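Local coordinates for protein induced by osmotic stress (Scheffersomyces stipitis, PDB 5YWN), which probably reduces ketones and aldehydes, haloketones among them, to alcohols with NADPH as the hydride donor, as an extended short-chain dehydrogenase/reductase, at residues 1-6 with 73-78; 90-95 with 154-159; 259-264 with 305-310; 267-272 with 289-294. The protein carries 1 engineered substitution. All coordinates share one frame; numbering follows the deposited sequence.

Contact 1: 1-6 with 73-78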
loop_
_atom_site.group_PDB
_atom_site.type_symbol
_atom_site.label_atom_id
_atom_site.label_comp_id
_atom_site.label_asym_id
_atom_site.label_seq_id
_atom_site.Cartn_x
_atom_site.Cartn_y
_atom_site.Cartn_z
ATOM N N MET A 1 -1.861 8.216 29.372
ATOM C CA MET A 1 -1.761 9.010 28.165
ATOM C C MET A 1 -1.892 8.204 26.844
ATOM O O MET A 1 -1.757 6.988 26.840
ATOM C CB MET A 1 -0.424 9.709 28.170
ATOM C CG MET A 1 -0.303 10.871 27.232
ATOM S SD MET A 1 -1.694 11.974 27.420
ATOM C CE MET A 1 -1.333 13.144 26.106
ATOM N N THR A 2 -2.139 8.934 25.760
ATOM C CA THR A 2 -2.288 8.445 24.406
ATOM C C THR A 2 -0.984 8.010 23.745
ATOM O O THR A 2 0.027 8.583 23.971
ATOM C CB THR A 2 -2.898 9.569 23.559
ATOM O OG1 THR A 2 -4.149 9.937 24.117
ATOM C CG2 THR A 2 -3.102 9.174 22.169
ATOM N N THR A 3 -1.048 7.013 22.906
ATOM C CA THR A 3 0.042 6.618 22.063
ATOM C C THR A 3 0.090 7.362 20.721
ATOM O O THR A 3 -0.905 7.571 20.095
ATOM C CB THR A 3 -0.107 5.140 21.751
ATOM O OG1 THR A 3 -0.256 4.424 22.959
ATOM C CG2 THR A 3 1.052 4.627 20.995
ATOM N N SER A 4 1.276 7.693 20.284
ATOM C CA SER A 4 1.489 8.301 19.002
ATOM C C SER A 4 2.040 7.338 17.939
ATOM O O SER A 4 2.931 6.599 18.181
ATOM C CB SER A 4 2.409 9.506 19.116
ATOM O OG SER A 4 1.715 10.609 19.485
ATOM N N VAL A 5 1.489 7.414 16.757
ATOM C CA VAL A 5 1.936 6.638 15.641
ATOM C C VAL A 5 2.586 7.503 14.562
ATOM O O VAL A 5 2.029 8.430 14.133
ATOM C CB VAL A 5 0.785 5.806 15.047
ATOM C CG1 VAL A 5 1.230 5.043 13.839
ATOM C CG2 VAL A 5 0.122 4.929 16.068
ATOM N N PHE A 6 3.773 7.144 14.136
ATOM C CA PHE A 6 4.429 7.821 13.038
ATOM C C PHE A 6 4.143 7.135 11.697
ATOM O O PHE A 6 4.270 5.940 11.594
ATOM C CB PHE A 6 5.917 7.935 13.265
ATOM C CG PHE A 6 6.573 8.953 12.422
ATOM C CD1 PHE A 6 6.717 8.768 11.086
ATOM C CD2 PHE A 6 7.016 10.124 12.967
ATOM C CE1 PHE A 6 7.315 9.718 10.322
ATOM C CE2 PHE A 6 7.590 11.086 12.215
ATOM C CZ PHE A 6 7.752 10.885 10.891
ATOM N N GLU A 73 7.047 11.123 21.966
ATOM C CA GLU A 73 5.804 10.455 22.241
ATOM C C GLU A 73 5.487 9.277 21.299
ATOM O O GLU A 73 4.699 8.472 21.611
ATOM C CB GLU A 73 4.652 11.445 22.342
ATOM C CG GLU A 73 4.154 11.952 21.013
ATOM C CD GLU A 73 4.954 13.134 20.490
ATOM O OE1 GLU A 73 5.919 13.504 21.135
ATOM O OE2 GLU A 73 4.562 13.674 19.430
ATOM N N VAL A 74 6.111 9.241 20.144
ATOM C CA VAL A 74 5.868 8.197 19.171
ATOM C C VAL A 74 6.484 6.875 19.635
ATOM O O VAL A 74 7.597 6.820 19.977
ATOM C CB VAL A 74 6.440 8.604 17.806
ATOM C CG1 VAL A 74 6.503 7.429 16.833
ATOM C CG2 VAL A 74 5.687 9.753 17.247
ATOM N N THR A 75 5.692 5.835 19.684
ATOM C CA THR A 75 6.172 4.502 19.951
ATOM C C THR A 75 5.955 3.440 18.834
ATOM O O THR A 75 6.298 2.343 19.000
ATOM C CB THR A 75 5.611 3.977 21.250
ATOM O OG1 THR A 75 4.243 3.765 21.103
ATOM C CG2 THR A 75 5.883 4.918 22.412
ATOM N N ILE A 76 5.309 3.834 17.759
ATOM C CA ILE A 76 5.037 3.029 16.577
ATOM C C ILE A 76 5.461 3.747 15.291
ATOM O O ILE A 76 5.189 4.890 15.132
ATOM C CB ILE A 76 3.538 2.670 16.462
ATOM C CG1 ILE A 76 2.981 2.199 17.791
ATOM C CG2 ILE A 76 3.279 1.699 15.342
ATOM C CD1 ILE A 76 3.365 0.804 18.165
ATOM N N PHE A 77 6.135 3.051 14.396
ATOM C CA PHE A 77 6.508 3.615 13.113
ATOM C C PHE A 77 5.964 2.781 11.971
ATOM O O PHE A 77 6.295 1.658 11.848
ATOM C CB PHE A 77 8.006 3.781 12.992
ATOM C CG PHE A 77 8.455 4.703 11.894
ATOM C CD1 PHE A 77 8.329 4.360 10.583
ATOM C CD2 PHE A 77 9.001 5.929 12.193
ATOM C CE1 PHE A 77 8.746 5.209 9.592
ATOM C CE2 PHE A 77 9.399 6.796 11.211
ATOM C CZ PHE A 77 9.283 6.430 9.910
ATOM N N LEU A 78 5.153 3.376 11.139
ATOM C CA LEU A 78 4.719 2.752 9.922
ATOM C C LEU A 78 5.395 3.409 8.715
ATOM O O LEU A 78 5.099 4.523 8.355
ATOM C CB LEU A 78 3.234 2.791 9.840
ATOM C CG LEU A 78 2.460 2.534 11.125
ATOM C CD1 LEU A 78 0.989 2.728 10.985
ATOM C CD2 LEU A 78 2.737 1.164 11.645
HETATM O O HOH W 1 1.825 13.039 18.597
#
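Phe6 and Phe77 lie side by side on one face of the sheet, their side chains pointing the same way. The ring planes are only 8° apart and the centroids 4.7 Å, but the rings are slid so far that they barely overlap; the closest atoms are Phe6 CD1 and Phe77 CE2. Both residues carry CG anti to the backbone N (chi1 -162° and -163°), which sends the two rings off the strands in matching directions. Val74 extends this apolar patch, its CG1 lying 3.7 Å from Phe6 CB and its CG2 at the edge of the Phe6 ring. On the other face Val5 CG1 meets Leu78 CD1 at 3.7 Å, and both residues touch Phe249 of helix 238-250. The backbones are tied by Phe6 N to Ile76 O at 2.8 Å and by Leu78 N to Phe6 O at 2.7 Å, both nearly straight. Toward the N terminus the backbone pairing weakens: it slips by one residue between Ser4 and Val5, a beta bulge, and the bond from Thr75 N to Ser4 O stretches to 3.2 Å. Ser4 itself is buried, its OG against Glu73 CG, and a water 2.6 Å from Ser4 OG donates to Glu73 OE2, which also binds His71. Glu73 and Thr3 are partly exposed, and Thr3 offers little more than its CG2 to Thr75 OG1. Parallel pairing of the first strand, 4-7, with the fourth, 74-79, which leads to the NADP-binding residue Thr80, is the central pairing of the Rossmann fold.

Contact 2: 90-95 with 154-159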
loop_
_atom_site.group_PDB
_atom_site.type_symbol
_atom_site.label_atom_id
_atom_site.label_comp_id
_atom_site.label_asym_id
_atom_site.label_seq_id
_atom_site.Cartn_x
_atom_site.Cartn_y
_atom_site.Cartn_z
ATOM N N ASP A 90 16.063 7.580 -14.521
ATOM C CA ASP A 90 17.051 6.728 -13.903
ATOM C C ASP A 90 16.346 5.819 -12.894
ATOM O O ASP A 90 15.912 6.268 -11.877
ATOM C CB ASP A 90 18.068 7.620 -13.221
ATOM C CG ASP A 90 19.275 6.890 -12.720
ATOM O OD1 ASP A 90 19.190 5.969 -11.943
ATOM O OD2 ASP A 90 20.351 7.262 -13.110
ATOM N N THR A 91 16.269 4.545 -13.189
ATOM C CA THR A 91 15.609 3.620 -12.318
ATOM C C THR A 91 16.239 3.517 -10.962
ATOM O O THR A 91 15.553 3.303 -10.028
ATOM C CB THR A 91 15.490 2.209 -12.884
ATOM O OG1 THR A 91 16.759 1.757 -13.281
ATOM C CG2 THR A 91 14.539 2.178 -14.011
ATOM N N GLU A 92 17.540 3.576 -10.889
ATOM C CA GLU A 92 18.211 3.541 -9.621
ATOM C C GLU A 92 17.990 4.768 -8.711
ATOM O O GLU A 92 17.637 4.636 -7.593
ATOM C CB GLU A 92 19.698 3.321 -9.857
ATOM C CG GLU A 92 20.421 2.625 -8.752
ATOM C CD GLU A 92 21.787 2.123 -9.140
ATOM O OE1 GLU A 92 22.202 1.113 -8.614
ATOM O OE2 GLU A 92 22.463 2.768 -9.922
ATOM N N LYS A 93 18.206 5.951 -9.239
ATOM C CA LYS A 93 18.029 7.143 -8.480
ATOM C C LYS A 93 16.587 7.388 -8.081
ATOM O O LYS A 93 16.346 7.893 -7.060
ATOM C CB LYS A 93 18.591 8.345 -9.189
ATOM C CG LYS A 93 20.030 8.232 -9.590
ATOM C CD LYS A 93 20.672 9.609 -9.613
ATOM C CE LYS A 93 22.159 9.573 -9.961
ATOM N NZ LYS A 93 22.893 10.717 -9.345
ATOM N N GLU A 94 15.668 7.055 -8.951
ATOM C CA GLU A 94 14.304 7.351 -8.728
ATOM C C GLU A 94 13.419 6.256 -8.169
ATOM O O GLU A 94 12.372 6.535 -7.685
ATOM C CB GLU A 94 13.687 7.914 -9.996
ATOM C CG GLU A 94 14.371 9.133 -10.560
ATOM C CD GLU A 94 13.689 9.630 -11.813
ATOM O OE1 GLU A 94 14.287 9.610 -12.889
ATOM O OE2 GLU A 94 12.539 9.997 -11.699
ATOM N N ILE A 95 13.837 5.028 -8.271
ATOM C CA ILE A 95 13.035 3.971 -7.744
ATOM C C ILE A 95 13.771 3.128 -6.699
ATOM O O ILE A 95 13.355 3.029 -5.624
ATOM C CB ILE A 95 12.507 3.092 -8.884
ATOM C CG1 ILE A 95 11.593 3.886 -9.799
ATOM C CG2 ILE A 95 11.806 1.874 -8.347
ATOM C CD1 ILE A 95 11.163 3.175 -11.034
ATOM N N GLN A 154 18.836 -7.146 -13.026
ATOM C CA GLN A 154 17.646 -7.244 -13.833
ATOM C C GLN A 154 16.656 -6.126 -13.498
ATOM O O GLN A 154 16.011 -5.596 -14.338
ATOM C CB GLN A 154 16.964 -8.577 -13.663
ATOM C CG GLN A 154 17.756 -9.797 -14.004
ATOM C CD GLN A 154 17.011 -11.113 -13.688
ATOM O OE1 GLN A 154 16.662 -11.420 -12.563
ATOM N NE2 GLN A 154 16.786 -11.895 -14.729
ATOM N N SER A 155 16.555 -5.811 -12.231
ATOM C CA SER A 155 15.586 -4.857 -11.761
ATOM C C SER A 155 15.807 -3.470 -12.329
ATOM O O SER A 155 14.896 -2.781 -12.535
ATOM C CB SER A 155 15.474 -4.886 -10.269
ATOM O OG SER A 155 16.394 -4.075 -9.718
ATOM N N LYS A 156 17.039 -3.131 -12.632
ATOM C CA LYS A 156 17.430 -1.851 -13.183
ATOM C C LYS A 156 16.877 -1.486 -14.577
ATOM O O LYS A 156 16.759 -0.373 -14.914
ATOM C CB LYS A 156 18.957 -1.682 -13.199
ATOM C CG LYS A 156 19.648 -1.668 -11.878
ATOM C CD LYS A 156 21.158 -1.708 -11.995
ATOM C CE LYS A 156 21.717 -0.400 -12.466
ATOM N NZ LYS A 156 23.157 -0.367 -12.770
ATOM N N THR A 157 16.583 -2.473 -15.367
ATOM C CA THR A 157 16.390 -2.292 -16.786
ATOM C C THR A 157 15.242 -1.395 -17.204
ATOM O O THR A 157 15.328 -0.710 -18.167
ATOM C CB THR A 157 16.349 -3.624 -17.507
ATOM O OG1 THR A 157 15.285 -4.390 -17.003
ATOM C CG2 THR A 157 17.683 -4.361 -17.296
ATOM N N HIS A 158 14.166 -1.444 -16.455
ATOM C CA HIS A 158 13.069 -0.565 -16.648
ATOM C C HIS A 158 12.166 -0.429 -15.441
ATOM O O HIS A 158 12.228 -1.198 -14.541
ATOM C CB HIS A 158 12.294 -0.919 -17.882
ATOM C CG HIS A 158 11.639 -2.239 -17.828
ATOM N ND1 HIS A 158 10.348 -2.401 -17.417
ATOM C CD2 HIS A 158 12.077 -3.460 -18.184
ATOM C CE1 HIS A 158 10.017 -3.670 -17.521
ATOM N NE2 HIS A 158 11.051 -4.334 -17.976
ATOM N N GLY A 159 11.293 0.543 -15.517
ATOM C CA GLY A 159 10.595 1.070 -14.382
ATOM C C GLY A 159 9.762 0.075 -13.630
ATOM O O GLY A 159 9.853 0.038 -12.459
HETATM O O HOH W 2 24.100 -0.257 -9.758
#
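Thr91 and Lys156 bring the backbones closest, with CA atoms 5.8 Å apart, where the first turn of helix 91-113 faces the turn leading from helix 152-155 into helix 159-181. Asp90 is the N-cap of helix 91-113: its OD1 takes the amide of Lys93 at 2.9 Å, from above the carboxylate plane. His158 holds the equivalent position before helix 159-181. The one direct hydrogen bond between the segments runs from Thr91 OG1 to Lys156 O at 2.7 Å, in the carbonyl plane and on a lone pair. With OG1 between the backbone N and the carbonyl carbon (chi1 53°), the hydroxyl is turned to Lys156 O, and the methyl Thr91 CG2 packs beside it, 3.5 Å from the same oxygen. One turn further along, Ile95 CD1 reaches Gly159 O at 3.7 Å, and the buried Ile95 continues onto Ala162 and Ser166 of helix 159-181. The outer side is polar and looser. Glu92 and Lys156 are oppositely charged, but Glu92 OE2 stays 4.3 Å from Lys156 NZ, too far for a salt bridge. A water joins them instead, donating to Glu92 OE1 and accepting from Lys156 NZ; Glu92 OE1 is also bonded to Tyr152 OH. The contact thus brings together the starts of two helices of the Rossmann-fold domain, 91-113 and 159-181, the second of which carries the NADP-binding residues Tyr163 and Lys167, the Tyr-x-x-x-Lys pair of short-chain dehydrogenases/reductases.

Contact 3: 259-264 with 305-310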
loop_
_atom_site.group_PDB
_atom_site.type_symbol
_atom_site.label_atom_id
_atom_site.label_comp_id
_atom_site.label_asym_id
_atom_site.label_seq_id
_atom_site.Cartn_x
_atom_site.Cartn_y
_atom_site.Cartn_z
ATOM N N LEU A 259 2.807 -10.395 6.136
ATOM C CA LEU A 259 1.411 -10.566 5.901
ATOM C C LEU A 259 1.027 -10.367 4.449
ATOM O O LEU A 259 1.181 -9.329 3.923
ATOM C CB LEU A 259 0.653 -9.607 6.766
ATOM C CG LEU A 259 0.906 -9.702 8.227
ATOM C CD1 LEU A 259 0.171 -8.623 8.968
ATOM C CD2 LEU A 259 0.557 -11.077 8.666
ATOM N N LEU A 260 0.547 -11.417 3.837
ATOM C CA LEU A 260 0.144 -11.383 2.455
ATOM C C LEU A 260 -1.309 -10.947 2.389
ATOM O O LEU A 260 -2.148 -11.629 2.847
ATOM C CB LEU A 260 0.289 -12.761 1.846
ATOM C CG LEU A 260 -0.200 -13.144 0.451
ATOM C CD1 LEU A 260 0.400 -12.286 -0.635
ATOM C CD2 LEU A 260 0.002 -14.608 0.135
ATOM N N LEU A 261 -1.547 -9.790 1.822
ATOM C CA LEU A 261 -2.869 -9.205 1.767
ATOM C C LEU A 261 -3.440 -9.283 0.372
ATOM O O LEU A 261 -3.205 -8.453 -0.441
ATOM C CB LEU A 261 -2.842 -7.773 2.280
ATOM C CG LEU A 261 -3.046 -7.454 3.753
ATOM C CD1 LEU A 261 -4.517 -7.445 4.113
ATOM C CD2 LEU A 261 -2.321 -8.460 4.609
ATOM N N SER A 262 -4.158 -10.346 0.136
ATOM C CA SER A 262 -4.707 -10.696 -1.147
ATOM C C SER A 262 -6.102 -11.323 -1.043
ATOM O O SER A 262 -6.317 -12.169 -0.255
ATOM C CB SER A 262 -3.750 -11.683 -1.812
ATOM O OG SER A 262 -4.120 -11.902 -3.096
ATOM N N ASN A 263 -7.022 -10.879 -1.866
ATOM C CA ASN A 263 -8.345 -11.373 -1.850
ATOM C C ASN A 263 -8.692 -12.179 -3.105
ATOM O O ASN A 263 -8.213 -13.236 -3.253
ATOM C CB ASN A 263 -9.359 -10.285 -1.539
ATOM C CG ASN A 263 -10.726 -10.840 -1.121
ATOM O OD1 ASN A 263 -10.902 -11.999 -0.971
ATOM N ND2 ASN A 263 -11.653 -9.977 -0.960
ATOM N N THR A 264 -9.496 -11.653 -3.986
ATOM C CA THR A 264 -9.931 -12.419 -5.140
ATOM C C THR A 264 -9.396 -11.883 -6.485
ATOM O O THR A 264 -9.050 -10.764 -6.611
ATOM C CB THR A 264 -11.467 -12.563 -5.182
ATOM O OG1 THR A 264 -12.066 -11.287 -5.203
ATOM C CG2 THR A 264 -11.973 -13.301 -3.995
ATOM N N LYS A 305 -3.208 -18.358 4.600
ATOM C CA LYS A 305 -3.885 -18.896 5.766
ATOM C C LYS A 305 -3.367 -18.328 7.060
ATOM O O LYS A 305 -4.121 -17.942 7.882
ATOM C CB LYS A 305 -3.830 -20.421 5.786
ATOM C CG LYS A 305 -4.674 -21.054 4.695
ATOM C CD LYS A 305 -4.823 -22.562 4.795
ATOM C CE LYS A 305 -3.524 -23.308 5.057
ATOM N NZ LYS A 305 -2.507 -23.233 4.007
ATOM N N LYS A 306 -2.075 -18.205 7.171
ATOM C CA LYS A 306 -1.458 -17.642 8.333
ATOM C C LYS A 306 -1.872 -16.170 8.546
ATOM O O LYS A 306 -2.225 -15.784 9.599
ATOM C CB LYS A 306 0.060 -17.740 8.190
ATOM C CG LYS A 306 0.828 -17.252 9.391
ATOM C CD LYS A 306 2.318 -17.247 9.212
ATOM C CE LYS A 306 2.941 -18.614 9.399
ATOM N NZ LYS A 306 4.357 -18.542 9.799
ATOM N N THR A 307 -1.834 -15.401 7.484
ATOM C CA THR A 307 -2.178 -14.015 7.542
ATOM C C THR A 307 -3.626 -13.858 8.000
ATOM O O THR A 307 -3.882 -13.121 8.884
ATOM C CB THR A 307 -1.908 -13.311 6.198
ATOM O OG1 THR A 307 -0.519 -13.239 5.966
ATOM C CG2 THR A 307 -2.487 -11.956 6.143
ATOM N N LYS A 308 -4.529 -14.613 7.427
ATOM C CA LYS A 308 -5.945 -14.535 7.771
ATOM C C LYS A 308 -6.214 -14.882 9.225
ATOM O O LYS A 308 -6.965 -14.222 9.864
ATOM C CB LYS A 308 -6.794 -15.416 6.867
ATOM C CG LYS A 308 -6.940 -14.965 5.454
ATOM C CD LYS A 308 -7.367 -13.546 5.364
ATOM C CE LYS A 308 -8.876 -13.407 5.504
ATOM N NZ LYS A 308 -9.516 -14.176 4.423
ATOM N N LYS A 309 -5.550 -15.907 9.725
ATOM C CA LYS A 309 -5.607 -16.275 11.123
ATOM C C LYS A 309 -5.081 -15.174 12.041
ATOM O O LYS A 309 -5.663 -14.905 13.002
ATOM C CB LYS A 309 -4.827 -17.541 11.367
ATOM C CG LYS A 309 -4.788 -18.032 12.799
ATOM C CD LYS A 309 -6.097 -18.599 13.222
ATOM C CE LYS A 309 -5.955 -19.685 14.265
ATOM N NZ LYS A 309 -7.274 -20.190 14.612
ATOM N N ILE A 310 -3.973 -14.574 11.703
ATOM C CA ILE A 310 -3.465 -13.490 12.461
ATOM C C ILE A 310 -4.388 -12.264 12.430
ATOM O O ILE A 310 -4.668 -11.711 13.428
ATOM C CB ILE A 310 -2.046 -13.120 12.015
ATOM C CG1 ILE A 310 -1.058 -14.197 12.398
ATOM C CG2 ILE A 310 -1.579 -11.826 12.652
ATOM C CD1 ILE A 310 0.233 -14.035 11.734
#
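The last strand of the seven-stranded Rossmann sheet, 258-261, is met by helix 305-311 through Thr307; the strand segment 259-261 and the helix segment 305-310 run at 94° to each other. The Thr307 hydroxyl OG1 accepts the amide of Leu260, 3.0 Å from Leu260 N, with a moderately bent N-H...O angle of 145°. The same oxygen is hydrogen-bonded to Glu144 OE2, which ties a loop to the strand-helix junction. OG1 lies anti to the carbonyl carbon (chi1 -69°), and the methyl Thr307 CG2, anti to the backbone N, comes 3.3 Å from Leu260 O. A valine in place of Thr307 would probably leave the Leu260 amide and the Glu144 carboxylate without their shared partner in this buried spot. Leu259 and Leu261 pair through their backbones with residues of the neighbouring strand 186-192 and just beyond it, and the amide of Leu260, on the side away from that strand, is the one Thr307 receives. Side-chain packing completes the join: Leu259 CD2 comes within 3.6 Å of Thr307 OG1 and lies 4.3 Å from Ile310 CD1, while Leu261 CD2, its side chain at about a right angle to that of Thr307, ends 3.8 Å from Thr307 CG2.

Contact 4: 267-272 with 289-294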
loop_
_atom_site.group_PDB
_atom_site.type_symbol
_atom_site.label_atom_id
_atom_site.label_comp_id
_atom_site.label_asym_id
_atom_site.label_seq_id
_atom_site.Cartn_x
_atom_site.Cartn_y
_atom_site.Cartn_z
ATOM N N ASN A 267 -10.763 -9.527 -13.600
ATOM C CA ASN A 267 -10.367 -8.906 -14.837
ATOM C C ASN A 267 -11.245 -7.729 -15.216
ATOM O O ASN A 267 -12.096 -7.364 -14.502
ATOM C CB ASN A 267 -10.189 -9.912 -15.970
ATOM C CG ASN A 267 -11.487 -10.528 -16.450
ATOM O OD1 ASN A 267 -12.535 -9.998 -16.292
ATOM N ND2 ASN A 267 -11.368 -11.658 -17.060
ATOM N N GLY A 268 -11.020 -7.205 -16.394
ATOM C CA GLY A 268 -11.786 -6.117 -16.925
ATOM C C GLY A 268 -13.273 -6.415 -17.052
ATOM O O GLY A 268 -14.054 -5.574 -16.865
ATOM N N GLN A 269 -13.620 -7.635 -17.392
ATOM C CA GLN A 269 -15.002 -8.045 -17.430
ATOM C C GLN A 269 -15.671 -8.028 -16.067
ATOM O O GLN A 269 -16.740 -7.569 -15.951
ATOM C CB GLN A 269 -15.186 -9.383 -18.111
ATOM C CG GLN A 269 -16.606 -9.690 -18.457
ATOM C CD GLN A 269 -17.178 -8.793 -19.509
ATOM O OE1 GLN A 269 -16.712 -8.760 -20.607
ATOM N NE2 GLN A 269 -18.166 -8.056 -19.149
ATOM N N THR A 270 -14.960 -8.485 -15.056
ATOM C CA THR A 270 -15.432 -8.474 -13.702
ATOM C C THR A 270 -15.753 -7.028 -13.281
ATOM O O THR A 270 -16.786 -6.769 -12.754
ATOM C CB THR A 270 -14.357 -8.999 -12.717
ATOM O OG1 THR A 270 -13.634 -10.059 -13.285
ATOM C CG2 THR A 270 -15.007 -9.474 -11.464
ATOM N N LEU A 271 -14.856 -6.119 -13.601
ATOM C CA LEU A 271 -14.999 -4.731 -13.316
ATOM C C LEU A 271 -16.199 -4.075 -14.018
ATOM O O LEU A 271 -16.992 -3.454 -13.397
ATOM C CB LEU A 271 -13.725 -4.026 -13.716
ATOM C CG LEU A 271 -13.714 -2.529 -13.686
ATOM C CD1 LEU A 271 -14.136 -1.939 -12.365
ATOM C CD2 LEU A 271 -12.456 -1.894 -14.225
ATOM N N LEU A 272 -16.320 -4.306 -15.297
ATOM C CA LEU A 272 -17.415 -3.817 -16.091
ATOM C C LEU A 272 -18.768 -4.341 -15.592
ATOM O O LEU A 272 -19.698 -3.623 -15.500
ATOM C CB LEU A 272 -17.218 -4.261 -17.511
ATOM C CG LEU A 272 -16.554 -3.328 -18.495
ATOM C CD1 LEU A 272 -16.518 -3.901 -19.886
ATOM C CD2 LEU A 272 -17.209 -1.979 -18.492
ATOM N N GLY A 289 -19.039 -5.914 -23.355
ATOM C CA GLY A 289 -18.248 -7.105 -23.439
ATOM C C GLY A 289 -19.081 -8.350 -23.396
ATOM O O GLY A 289 -20.056 -8.432 -24.045
ATOM N N LYS A 290 -18.651 -9.299 -22.588
ATOM C CA LYS A 290 -19.283 -10.568 -22.472
ATOM C C LYS A 290 -19.535 -10.843 -21.032
ATOM O O LYS A 290 -18.742 -11.420 -20.383
ATOM C CB LYS A 290 -18.456 -11.668 -23.128
ATOM C CG LYS A 290 -18.234 -11.438 -24.603
ATOM C CD LYS A 290 -17.866 -12.711 -25.324
ATOM C CE LYS A 290 -16.385 -13.017 -25.220
ATOM N NZ LYS A 290 -15.476 -11.835 -25.082
ATOM N N PRO A 291 -20.672 -10.428 -20.524
ATOM C CA PRO A 291 -20.888 -10.464 -19.090
ATOM C C PRO A 291 -20.787 -11.831 -18.484
ATOM O O PRO A 291 -21.270 -12.742 -19.023
ATOM C CB PRO A 291 -22.283 -9.918 -18.930
ATOM C CG PRO A 291 -22.569 -9.179 -20.150
ATOM C CD PRO A 291 -21.658 -9.603 -21.211
ATOM N N HIS A 292 -20.060 -11.928 -17.392
ATOM C CA HIS A 292 -19.826 -13.149 -16.641
ATOM C C HIS A 292 -19.117 -14.248 -17.399
ATOM O O HIS A 292 -19.273 -15.363 -17.109
ATOM C CB HIS A 292 -21.104 -13.611 -15.948
ATOM C CG HIS A 292 -21.776 -12.507 -15.213
ATOM N ND1 HIS A 292 -21.179 -11.849 -14.174
ATOM C CD2 HIS A 292 -22.936 -11.868 -15.438
ATOM C CE1 HIS A 292 -21.964 -10.886 -13.761
ATOM N NE2 HIS A 292 -23.050 -10.896 -14.493
ATOM N N SER A 293 -18.322 -13.864 -18.377
ATOM C CA SER A 293 -17.424 -14.753 -19.086
ATOM C C SER A 293 -16.108 -14.939 -18.366
ATOM O O SER A 293 -15.330 -15.696 -18.794
ATOM C CB SER A 293 -17.102 -14.253 -20.491
ATOM O OG SER A 293 -16.376 -13.090 -20.467
ATOM N N ASP A 294 -15.863 -14.175 -17.330
ATOM C CA ASP A 294 -14.681 -14.340 -16.530
ATOM C C ASP A 294 -14.771 -15.638 -15.753
ATOM O O ASP A 294 -15.763 -15.910 -15.152
ATOM C CB ASP A 294 -14.448 -13.140 -15.628
ATOM C CG ASP A 294 -15.700 -12.683 -14.878
ATOM O OD1 ASP A 294 -16.790 -12.846 -15.405
ATOM O OD2 ASP A 294 -15.579 -12.121 -13.810
#
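Gln269 OE1 takes the backbone amide of Lys290, 2.8 Å from Lys290 N, with the donor above the plane of the side-chain carbonyl. The bond joins the start of helix 268-278, closed by a capping box, to a loop folded as a type II beta turn from Lys290 to Ser293. The other end of the amide group is held too: Gln269 NE2 is hydrogen-bonded to Asp273 OD1 and to Val288 O, so bonds at both ends fix the rotation of the group. With CG anti to the backbone N and a bend at chi2 (67°), the chain leaves the first helical turn and lies against the loop, where Gln269 CG comes 3.4 Å from Lys290 O. An alanine at Gln269 would probably leave the Lys290 amide and Val288 O without these partners and open a gap between helix and loop. Within the turn Lys290 O is gripped twice, by Ser293 N and by Ser293 OG, the latter on a lone pair at 2.9 Å. His292 ties the turn back to the helix through Asp273 and Lys277. In the capping box Asn267 OD1 accepts from Thr270 N at 3.1 Å, and Thr270 OG1 accepts from Asn267 N at 2.9 Å in a nearly straight bond. Asp294 adjoins this box, its CB resting 3.7 Å from Asn267 ND2. The side chains of Thr270 and Asp294 cross at about a right angle, bringing Thr270 OG1 to within 2.9 Å of Asp294 OD2.

In the fold
From the N terminus, contact 1 closes a loop of 66 residues by pairing the first and fourth strands of the central parallel sheet. The chain continues from strand 74-79 to helix 91-113, where contact 2 opens; it closes at the start of helix 159-181. Contacts 1 and 2 stay about 16 Å apart at their nearest atoms. Contact 3 comes later, joining the last strand, 258-261, to helix 305-311. Contacts 1 and 3 thus reach the same sheet, at its middle and at one edge. Contact 4 falls entirely within the span of contact 3, binding helix 268-278 to the following loop on the far side of the chain's centre from contact 1. No two contacts interlock.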